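Zona occludens toxin N-terminal domain-containing protein (Neisseria meningitidis MC58, PDB 2R2A) has no established function, but its N-terminal domain, the part crystallised here, belongs to the P-loop NTPase clan and probably binds nucleotide. Local coordinates at residues C8-T13 and F127-G132; E95-W100 and P133-Q138; R145-I150 and I165-P170. All blocks are in the same frame, centred on the assembly; numbering follows the deposited sequence. Where two conformers were deposited one is given.

Contact 1: residues C8-T13 and F127-G132; sequences CLITGT and FVLTQG
Cys8, Leu9 and Ile10 stand beside Phe127, Val128 and Leu129 in a parallel strand pair, 8-11 with 127-130, whose axes come within 4.8 Å at an angle of 18°. Hydrogen bonds pass back and forth in the staggered parallel manner: Val128 N gives to Cys8 O, Ile10 N to Val128 O at 2.9 Å, and Thr130 N to Ile10 O. Beyond them the pairing slackens, and Gly12 N reaches Thr130 O through a weak bond of 3.5 Å. Side chains alternate between the two faces of the sheet. On one, Cys8 turns its sulfur anti to its backbone N (chi1 175°), which brings SG beside the Phe127 ring in an oblique sulfur-aromatic contact, while Cys8 CB presses on Phe127 CD1 at 3.6 Å. Next along, Ile10 and Leu129 lie side by side, with Ile10 CB 4.1 Å from Leu129 CG. Met22 and Met25 of helix 18-28 help to cover this face. On the other, Leu9 CD1 rests on Val128 CG2 at 3.8 Å and also approaches the methyl of Thr130. Thr11 and Thr130 point the same way and touch methyl to methyl, CG2 to CG2, at 3.7 Å. Their hydroxyls serve other partners: Thr11 OG1 pairs with His149, and Thr130 OG1, anti to its own backbone N (chi1 -177°), with Gln97. The methyls thus meet across the pair while the hydroxyls reach neighbouring segments. Past Thr11, Gly12 has a backbone conformation in which a CB would jam against the preceding carbonyl O, and its own O accepts from Lys18 NZ. An apolar, regularly bonded interior giving way to a glycine-containing loop is consistent with the start of a Walker A loop.

Contact 2: residues E95-W100 and P133-Q138; sequences EAQDVW and PKLLDQ
Trp100 O receives the backbone N of Asp137 at 2.9 Å, the donor lying above the carbonyl plane. Beside this link Leu136 reaches inward with CD2, which touches Gln97 N at 3.5 Å and Ala96 CB at 3.9 Å. Gln97 CB lies against Leu135, 3.4 Å from its O and close to its CB. Further out, Gln97 CG sits between its backbone N and carbonyl carbon (chi1 70°), and the chain bends again at chi2 (-83°). Its NE2 gives a hydrogen bond of 2.8 Å to Glu95 OE1, arriving from above the carboxylate plane, while its OE1 is held from strand 125-130. Glu95 OE1 is gripped a second time by Gln131 NE2. Backbone bonds from Val99 N and Trp100 N to Ala96 O hold the 3-10 turn 96-98, which packs near the 3-10 segment 133-135; Trp100 NE1 is tied to Asn112 O, and Asp137 N-caps helix 138-141 through a bond to Asn139 N. Both lie in loops following adjacent parallel strands, 90-93 and 125-130; such loops form the active-site edge of P-loop NTPase folds, and Glu95 holds the position of the glutamate that often follows the Walker B aspartate, though its role here is not established.

Contact 3: residues R145-I150 and I165-P170; sequences RKHYHI and ICADDP
His149 and His147 meet the loop 165-170 in contrasting ways, the first with a ring face over a proline, the second largely through backbone atoms of the loop. Pro170 sets its CB over the His149 imidazole, 3.6 Å from the ring centroid and 18° off the normal, a CH-pi contact displaced toward the rim. His149 CG is the nearest ring atom, at 3.5 Å from Pro170 CB, and the two side chains cross at about a right angle. Both histidines leave the strand with CG anti to the backbone N, but their ring planes are turned differently, with chi2 84° in His149 and 15° in His147. Ile165 O lies at the edge of the His147 ring, near its plane, and 3.3 Å from His147 CB. Further along the loop, His147 NE2 makes a weak hydrogen bond to Ala167 O at 3.3 Å. Cys166 SG stands obliquely to the same ring, 4.9 Å from its centroid. The other ring nitrogen, His147 ND1, lies near the carbonyl oxygens of Tyr148 and Leu9 in long, weak geometry. Within the strand, Lys146 NZ bonds to Tyr148 OH at 2.7 Å. Trp163 of strand 158-163 touches both histidines and Pro170, strand 7-11 flanks strand 144-152, and Lys146 and Tyr148 pack on Met25 of helix 18-28.

In the fold
One mixed sheet ties the three contacts together. Contact 1 joins two of its central parallel strands; contact 2, its centre about 9 Å from that of contact 1, lies in the loops that follow strands 90-93 and 125-130; contact 3, about 8 Å from contact 1 between centres, sets loop 165-170 against strand 144-152, parallel to strand 7-11 and antiparallel to strand 158-163 on its other side. Along the chain contacts 1 and 2 interleave, and contact 3 comes after both. Contacts 2 and 3, centres about 13 Å apart, meet where Pro133 packs on Ala167. The loops after strands 7-11, 90-93 and 125-130 probably form the nucleotide-binding edge, which contact 3 flanks through His149.

Contact 1: residues C8-T13 and F127-G132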
loop_
_atom_site.group_PDB
_atom_site.type_symbol
_atom_site.label_atom_id
_atom_site.label_comp_id
_atom_site.label_asym_id
_atom_site.label_seq_id
_atom_site.Cartn_x
_atom_site.Cartn_y
_atom_site.Cartn_z
ATOM N N CYS A 8 5.101 -2.176 -2.615
ATOM C CA CYS A 8 5.796 -1.453 -1.559
ATOM C C CYS A 8 5.015 -1.638 -0.262
ATOM O O CYS A 8 3.783 -1.438 -0.225
ATOM C CB CYS A 8 5.873 0.031 -1.922
ATOM S SG CYS A 8 6.582 1.064 -0.603
ATOM N N LEU A 9 5.738 -1.979 0.802
ATOM C CA LEU A 9 5.160 -2.161 2.139
ATOM C C LEU A 9 5.573 -1.011 3.086
ATOM O O LEU A 9 6.764 -0.640 3.142
ATOM C CB LEU A 9 5.610 -3.504 2.694
ATOM C CG LEU A 9 5.289 -3.852 4.152
ATOM C CD1 LEU A 9 3.775 -3.893 4.429
ATOM C CD2 LEU A 9 5.915 -5.200 4.532
ATOM N N ILE A 10 4.612 -0.443 3.818
ATOM C CA ILE A 10 4.940 0.553 4.806
ATOM C C ILE A 10 4.389 0.048 6.152
ATOM O O ILE A 10 3.194 -0.220 6.280
ATOM C CB ILE A 10 4.394 1.926 4.462
ATOM C CG1 ILE A 10 4.968 2.487 3.128
ATOM C CG2 ILE A 10 4.742 2.872 5.641
ATOM C CD1 ILE A 10 4.086 3.644 2.505
ATOM N N THR A 11 5.217 -0.041 7.188
ATOM C CA THR A 11 4.762 -0.522 8.472
ATOM C C THR A 11 5.185 0.433 9.591
ATOM O O THR A 11 6.019 1.344 9.363
ATOM C CB THR A 11 5.284 -1.979 8.803
ATOM O OG1 THR A 11 6.736 -2.015 8.752
ATOM C CG2 THR A 11 4.696 -2.957 7.741
ATOM N N GLY A 12 4.574 0.230 10.744
ATOM C CA GLY A 12 4.799 1.089 11.923
ATOM C C GLY A 12 3.543 1.149 12.762
ATOM O O GLY A 12 2.445 0.843 12.301
ATOM N N THR A 13 3.723 1.445 14.039
ATOM C CA THR A 13 2.591 1.459 14.969
ATOM C C THR A 13 1.596 2.595 14.611
ATOM O O THR A 13 1.953 3.570 13.907
ATOM C CB THR A 13 3.090 1.713 16.421
ATOM O OG1 THR A 13 3.690 2.999 16.496
ATOM C CG2 THR A 13 4.102 0.699 16.862
ATOM N N PHE A 127 0.705 -0.270 -2.953
ATOM C CA PHE A 127 1.303 0.102 -1.631
ATOM C C PHE A 127 0.414 -0.535 -0.578
ATOM O O PHE A 127 -0.805 -0.335 -0.609
ATOM C CB PHE A 127 1.281 1.610 -1.430
ATOM C CG PHE A 127 2.165 2.350 -2.380
ATOM C CD1 PHE A 127 3.452 2.697 -2.004
ATOM C CD2 PHE A 127 1.724 2.642 -3.694
ATOM C CE1 PHE A 127 4.321 3.371 -2.910
ATOM C CE2 PHE A 127 2.592 3.292 -4.608
ATOM C CZ PHE A 127 3.861 3.661 -4.218
ATOM N N VAL A 128 1.008 -1.235 0.398
ATOM C CA VAL A 128 0.208 -1.769 1.496
ATOM C C VAL A 128 0.781 -1.215 2.798
ATOM O O VAL A 128 1.986 -1.173 2.971
ATOM C CB VAL A 128 0.210 -3.329 1.548
ATOM C CG1 VAL A 128 -0.815 -3.895 0.506
ATOM C CG2 VAL A 128 1.606 -3.892 1.337
ATOM N N LEU A 129 -0.090 -0.657 3.630
ATOM C CA LEU A 129 0.306 -0.108 4.923
ATOM C C LEU A 129 -0.290 -1.018 5.981
ATOM O O LEU A 129 -1.466 -1.489 5.845
ATOM C CB LEU A 129 -0.276 1.303 5.097
ATOM C CG LEU A 129 0.363 2.447 4.300
ATOM C CD1 LEU A 129 0.160 2.225 2.840
ATOM C CD2 LEU A 129 -0.273 3.787 4.748
ATOM N N THR A 130 0.493 -1.311 7.028
ATOM C CA THR A 130 -0.107 -2.110 8.074
ATOM C C THR A 130 0.767 -1.845 9.293
ATOM O O THR A 130 1.821 -1.195 9.166
ATOM C CB THR A 130 -0.196 -3.645 7.708
ATOM O OG1 THR A 130 -0.867 -4.352 8.781
ATOM C CG2 THR A 130 1.197 -4.256 7.546
ATOM N N GLN A 131 0.357 -2.359 10.446
ATOM C CA GLN A 131 1.087 -2.118 11.655
ATOM C C GLN A 131 2.305 -3.040 11.800
ATOM O O GLN A 131 3.273 -2.671 12.497
ATOM C CB GLN A 131 0.157 -2.303 12.876
ATOM C CG GLN A 131 -0.874 -1.185 12.884
ATOM C CD GLN A 131 -1.947 -1.401 13.910
ATOM O OE1 GLN A 131 -1.640 -1.501 15.074
ATOM N NE2 GLN A 131 -3.223 -1.490 13.465
ATOM N N GLY A 132 2.263 -4.222 11.193
ATOM C CA GLY A 132 3.390 -5.158 11.322
ATOM C C GLY A 132 3.344 -6.113 10.136
ATOM O O GLY A 132 2.262 -6.542 9.721
#

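Contact 2: residues E95-W100 and P133-Q138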
loop_
_atom_site.group_PDB
_atom_site.type_symbol
_atom_site.label_atom_id
_atom_site.label_comp_id
_atom_site.label_asym_id
_atom_site.label_seq_id
_atom_site.Cartn_x
_atom_site.Cartn_y
_atom_site.Cartn_z
ATOM N N GLU A 95 -4.215 -0.451 6.291
ATOM C CA GLU A 95 -4.572 -1.599 7.166
ATOM C C GLU A 95 -4.848 -2.820 6.284
ATOM O O GLU A 95 -5.920 -3.413 6.321
ATOM C CB GLU A 95 -5.759 -1.265 8.102
ATOM C CG GLU A 95 -5.399 -0.237 9.248
ATOM C CD GLU A 95 -4.220 -0.676 10.203
ATOM O OE1 GLU A 95 -4.362 -1.596 11.018
ATOM O OE2 GLU A 95 -3.124 -0.079 10.128
ATOM N N ALA A 96 -3.847 -3.167 5.482
ATOM C CA ALA A 96 -3.984 -4.140 4.421
ATOM C C ALA A 96 -4.297 -5.555 4.887
ATOM O O ALA A 96 -4.636 -6.395 4.046
ATOM C CB ALA A 96 -2.699 -4.160 3.565
ATOM N N GLN A 97 -4.098 -5.846 6.184
ATOM C CA GLN A 97 -4.432 -7.149 6.732
ATOM C C GLN A 97 -5.929 -7.430 6.603
ATOM O O GLN A 97 -6.339 -8.562 6.700
ATOM C CB GLN A 97 -3.967 -7.302 8.211
ATOM C CG GLN A 97 -4.691 -6.484 9.269
ATOM C CD GLN A 97 -4.188 -5.035 9.425
ATOM O OE1 GLN A 97 -3.496 -4.516 8.581
ATOM N NE2 GLN A 97 -4.565 -4.394 10.528
ATOM N N ASP A 98 -6.719 -6.393 6.328
ATOM C CA ASP A 98 -8.161 -6.549 6.067
ATOM C C ASP A 98 -8.457 -7.204 4.716
ATOM O O ASP A 98 -9.567 -7.732 4.517
ATOM C CB ASP A 98 -8.860 -5.182 6.136
ATOM C CG ASP A 98 -8.859 -4.615 7.542
ATOM O OD1 ASP A 98 -8.560 -5.375 8.502
ATOM O OD2 ASP A 98 -9.133 -3.414 7.705
ATOM N N VAL A 99 -7.492 -7.162 3.802
ATOM C CA VAL A 99 -7.684 -7.694 2.438
ATOM C C VAL A 99 -6.848 -8.952 2.260
ATOM O O VAL A 99 -7.339 -9.951 1.696
ATOM C CB VAL A 99 -7.225 -6.687 1.356
ATOM C CG1 VAL A 99 -7.521 -7.224 -0.037
ATOM C CG2 VAL A 99 -7.847 -5.332 1.572
ATOM N N TRP A 100 -5.597 -8.909 2.746
ATOM C CA TRP A 100 -4.589 -9.945 2.542
ATOM C C TRP A 100 -3.971 -10.354 3.883
ATOM O O TRP A 100 -2.779 -10.116 4.118
ATOM C CB TRP A 100 -3.484 -9.431 1.610
ATOM C CG TRP A 100 -3.998 -9.101 0.208
ATOM C CD1 TRP A 100 -4.556 -9.977 -0.671
ATOM C CD2 TRP A 100 -4.014 -7.826 -0.430
ATOM N NE1 TRP A 100 -4.921 -9.327 -1.826
ATOM C CE2 TRP A 100 -4.564 -8.011 -1.724
ATOM C CE3 TRP A 100 -3.566 -6.553 -0.062
ATOM C CZ2 TRP A 100 -4.752 -6.964 -2.613
ATOM C CZ3 TRP A 100 -3.713 -5.514 -0.966
ATOM C CH2 TRP A 100 -4.301 -5.730 -2.235
ATOM N N PRO A 133 4.522 -6.476 9.599
ATOM C CA PRO A 133 4.490 -7.276 8.372
ATOM C C PRO A 133 3.772 -8.638 8.571
ATOM O O PRO A 133 3.123 -9.107 7.656
ATOM C CB PRO A 133 5.994 -7.525 8.054
ATOM C CG PRO A 133 6.738 -6.661 8.910
ATOM C CD PRO A 133 5.898 -6.201 10.082
ATOM N N LYS A 134 3.876 -9.240 9.759
ATOM C CA LYS A 134 3.339 -10.610 9.952
ATOM C C LYS A 134 1.813 -10.681 10.037
ATOM O O LYS A 134 1.248 -11.763 10.176
ATOM C CB LYS A 134 3.982 -11.268 11.162
ATOM C CG LYS A 134 5.503 -11.473 10.958
ATOM C CD LYS A 134 6.096 -12.020 12.222
ATOM C CE LYS A 134 7.461 -12.630 11.931
ATOM N NZ LYS A 134 8.237 -12.936 13.172
ATOM N N LEU A 135 1.158 -9.528 9.894
ATOM C CA LEU A 135 -0.297 -9.465 9.775
ATOM C C LEU A 135 -0.733 -9.808 8.367
ATOM O O LEU A 135 -1.923 -10.056 8.154
ATOM C CB LEU A 135 -0.818 -8.073 10.195
ATOM C CG LEU A 135 -0.703 -7.748 11.704
ATOM C CD1 LEU A 135 -1.053 -6.244 12.006
ATOM C CD2 LEU A 135 -1.669 -8.674 12.487
ATOM N N LEU A 136 0.231 -9.815 7.420
ATOM C CA LEU A 136 -0.053 -9.974 5.993
ATOM C C LEU A 136 0.288 -11.360 5.488
ATOM O O LEU A 136 1.157 -11.995 6.018
ATOM C CB LEU A 136 0.722 -8.953 5.142
ATOM C CG LEU A 136 0.509 -7.494 5.530
ATOM C CD1 LEU A 136 1.366 -6.587 4.660
ATOM C CD2 LEU A 136 -0.972 -7.174 5.310
ATOM N N ASP A 137 -0.395 -11.754 4.422
ATOM C CA ASP A 137 -0.171 -13.007 3.706
ATOM C C ASP A 137 1.313 -13.089 3.320
ATOM O O ASP A 137 1.860 -12.127 2.754
ATOM C CB ASP A 137 -1.059 -13.003 2.451
ATOM C CG ASP A 137 -1.258 -14.381 1.862
ATOM O OD1 ASP A 137 -0.286 -15.164 1.855
ATOM O OD2 ASP A 137 -2.399 -14.681 1.402
ATOM N N GLN A 138 1.962 -14.204 3.670
ATOM C CA GLN A 138 3.342 -14.487 3.247
ATOM C C GLN A 138 3.480 -14.392 1.736
ATOM O O GLN A 138 4.533 -13.989 1.220
ATOM C CB GLN A 138 3.790 -15.893 3.722
ATOM C CG GLN A 138 4.226 -15.920 5.201
ATOM C CD GLN A 138 4.850 -17.238 5.687
ATOM O OE1 GLN A 138 5.458 -17.278 6.769
ATOM N NE2 GLN A 138 4.705 -18.314 4.904
#

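Contact 3: residues R145-I150 and I165-P170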
loop_
_atom_site.group_PDB
_atom_site.type_symbol
_atom_site.label_atom_id
_atom_site.label_comp_id
_atom_site.label_asym_id
_atom_site.label_seq_id
_atom_site.Cartn_x
_atom_site.Cartn_y
_atom_site.Cartn_z
ATOM N N ARG A 145 9.117 -5.459 -2.900
ATOM C CA ARG A 145 10.456 -5.046 -3.384
ATOM C C ARG A 145 10.926 -3.720 -2.761
ATOM O O ARG A 145 12.013 -3.233 -3.056
ATOM C CB ARG A 145 10.502 -4.987 -4.922
ATOM C CG ARG A 145 10.580 -6.376 -5.543
ATOM C CD ARG A 145 10.960 -6.292 -7.040
ATOM N NE ARG A 145 10.627 -7.524 -7.755
ATOM C CZ ARG A 145 11.516 -8.385 -8.253
ATOM N NH1 ARG A 145 12.829 -8.159 -8.128
ATOM N NH2 ARG A 145 11.085 -9.473 -8.891
ATOM N N LYS A 146 10.090 -3.146 -1.899
ATOM C CA LYS A 146 10.493 -1.991 -1.092
ATOM C C LYS A 146 9.703 -2.009 0.229
ATOM O O LYS A 146 8.478 -2.080 0.233
ATOM C CB LYS A 146 10.310 -0.659 -1.863
ATOM C CG LYS A 146 10.629 0.608 -1.024
ATOM C CD LYS A 146 10.987 1.831 -1.897
ATOM C CE LYS A 146 9.753 2.603 -2.467
ATOM N NZ LYS A 146 10.014 4.105 -2.842
ATOM N N HIS A 147 10.396 -1.984 1.362
ATOM C CA HIS A 147 9.715 -2.004 2.664
ATOM C C HIS A 147 10.217 -0.815 3.468
ATOM O O HIS A 147 11.403 -0.674 3.631
ATOM C CB HIS A 147 9.973 -3.353 3.346
ATOM C CG HIS A 147 9.431 -3.536 4.733
ATOM N ND1 HIS A 147 8.486 -2.723 5.327
ATOM C CD2 HIS A 147 9.659 -4.541 5.618
ATOM C CE1 HIS A 147 8.174 -3.201 6.522
ATOM N NE2 HIS A 147 8.884 -4.301 6.717
ATOM N N TYR A 148 9.320 0.100 3.848
ATOM C CA TYR A 148 9.676 1.167 4.792
ATOM C C TYR A 148 9.036 0.863 6.107
ATOM O O TYR A 148 7.856 0.463 6.163
ATOM C CB TYR A 148 9.052 2.481 4.332
ATOM C CG TYR A 148 9.633 3.066 3.084
ATOM C CD1 TYR A 148 10.960 3.501 3.022
ATOM C CD2 TYR A 148 8.831 3.228 1.964
ATOM C CE1 TYR A 148 11.463 4.117 1.830
ATOM C CE2 TYR A 148 9.314 3.796 0.806
ATOM C CZ TYR A 148 10.632 4.243 0.736
ATOM O OH TYR A 148 11.072 4.830 -0.447
ATOM N N HIS A 149 9.779 1.054 7.176
ATOM C CA HIS A 149 9.193 0.909 8.494
ATOM C C HIS A 149 9.556 2.182 9.296
ATOM O O HIS A 149 10.728 2.640 9.269
ATOM C CB HIS A 149 9.768 -0.322 9.209
ATOM C CG HIS A 149 9.261 -0.454 10.623
ATOM N ND1 HIS A 149 8.052 -1.055 10.920
ATOM C CD2 HIS A 149 9.777 -0.043 11.803
ATOM C CE1 HIS A 149 7.861 -1.018 12.234
ATOM N NE2 HIS A 149 8.869 -0.374 12.781
ATOM N N ILE A 150 8.576 2.767 9.968
ATOM C CA ILE A 150 8.811 3.944 10.791
ATOM C C ILE A 150 9.095 3.487 12.220
ATOM O O ILE A 150 8.234 2.910 12.904
ATOM C CB ILE A 150 7.585 4.924 10.749
ATOM C CG1 ILE A 150 7.260 5.278 9.285
ATOM C CG2 ILE A 150 7.901 6.184 11.609
ATOM C CD1 ILE A 150 5.888 5.962 9.158
ATOM N N ILE A 165 13.451 -5.851 0.460
ATOM C CA ILE A 165 12.548 -6.980 0.578
ATOM C C ILE A 165 11.733 -6.754 1.846
ATOM O O ILE A 165 12.004 -5.815 2.599
ATOM C CB ILE A 165 13.298 -8.350 0.630
ATOM C CG1 ILE A 165 14.128 -8.490 1.930
ATOM C CG2 ILE A 165 14.136 -8.559 -0.639
ATOM C CD1 ILE A 165 14.892 -9.866 1.999
ATOM N N CYS A 166 10.721 -7.585 2.070
ATOM C CA CYS A 166 9.956 -7.485 3.304
ATOM C C CYS A 166 10.825 -7.935 4.484
ATOM O O CYS A 166 11.379 -9.042 4.496
ATOM C CB CYS A 166 8.657 -8.302 3.220
ATOM S SG CYS A 166 7.755 -8.298 4.773
ATOM N N ALA A 167 10.997 -7.062 5.467
ATOM C CA ALA A 167 11.709 -7.421 6.691
ATOM C C ALA A 167 10.650 -7.851 7.676
ATOM O O ALA A 167 9.952 -7.016 8.239
ATOM C CB ALA A 167 12.515 -6.246 7.271
ATOM N N ASP A 168 10.545 -9.156 7.912
ATOM C CA ASP A 168 9.444 -9.664 8.755
ATOM C C ASP A 168 9.470 -9.164 10.213
ATOM O O ASP A 168 8.429 -9.127 10.877
ATOM C CB ASP A 168 9.499 -11.206 8.787
ATOM C CG ASP A 168 9.015 -11.835 7.496
ATOM O OD1 ASP A 168 8.299 -11.181 6.705
ATOM O OD2 ASP A 168 9.378 -12.996 7.247
ATOM N N ASP A 169 10.655 -8.839 10.718
ATOM C CA ASP A 169 10.819 -8.316 12.071
ATOM C C ASP A 169 11.608 -7.014 11.931
ATOM O O ASP A 169 12.819 -7.031 12.048
ATOM C CB ASP A 169 11.585 -9.309 12.967
ATOM C CG ASP A 169 10.868 -10.642 13.096
ATOM O OD1 ASP A 169 9.937 -10.749 13.925
ATOM O OD2 ASP A 169 11.237 -11.579 12.365
ATOM N N PRO A 170 10.915 -5.909 11.623
ATOM C CA PRO A 170 11.617 -4.655 11.252
ATOM C C PRO A 170 12.573 -4.051 12.291
ATOM O O PRO A 170 13.693 -3.706 11.942
ATOM C CB PRO A 170 10.484 -3.687 10.915
ATOM C CG PRO A 170 9.206 -4.506 10.824
ATOM C CD PRO A 170 9.441 -5.810 11.545
#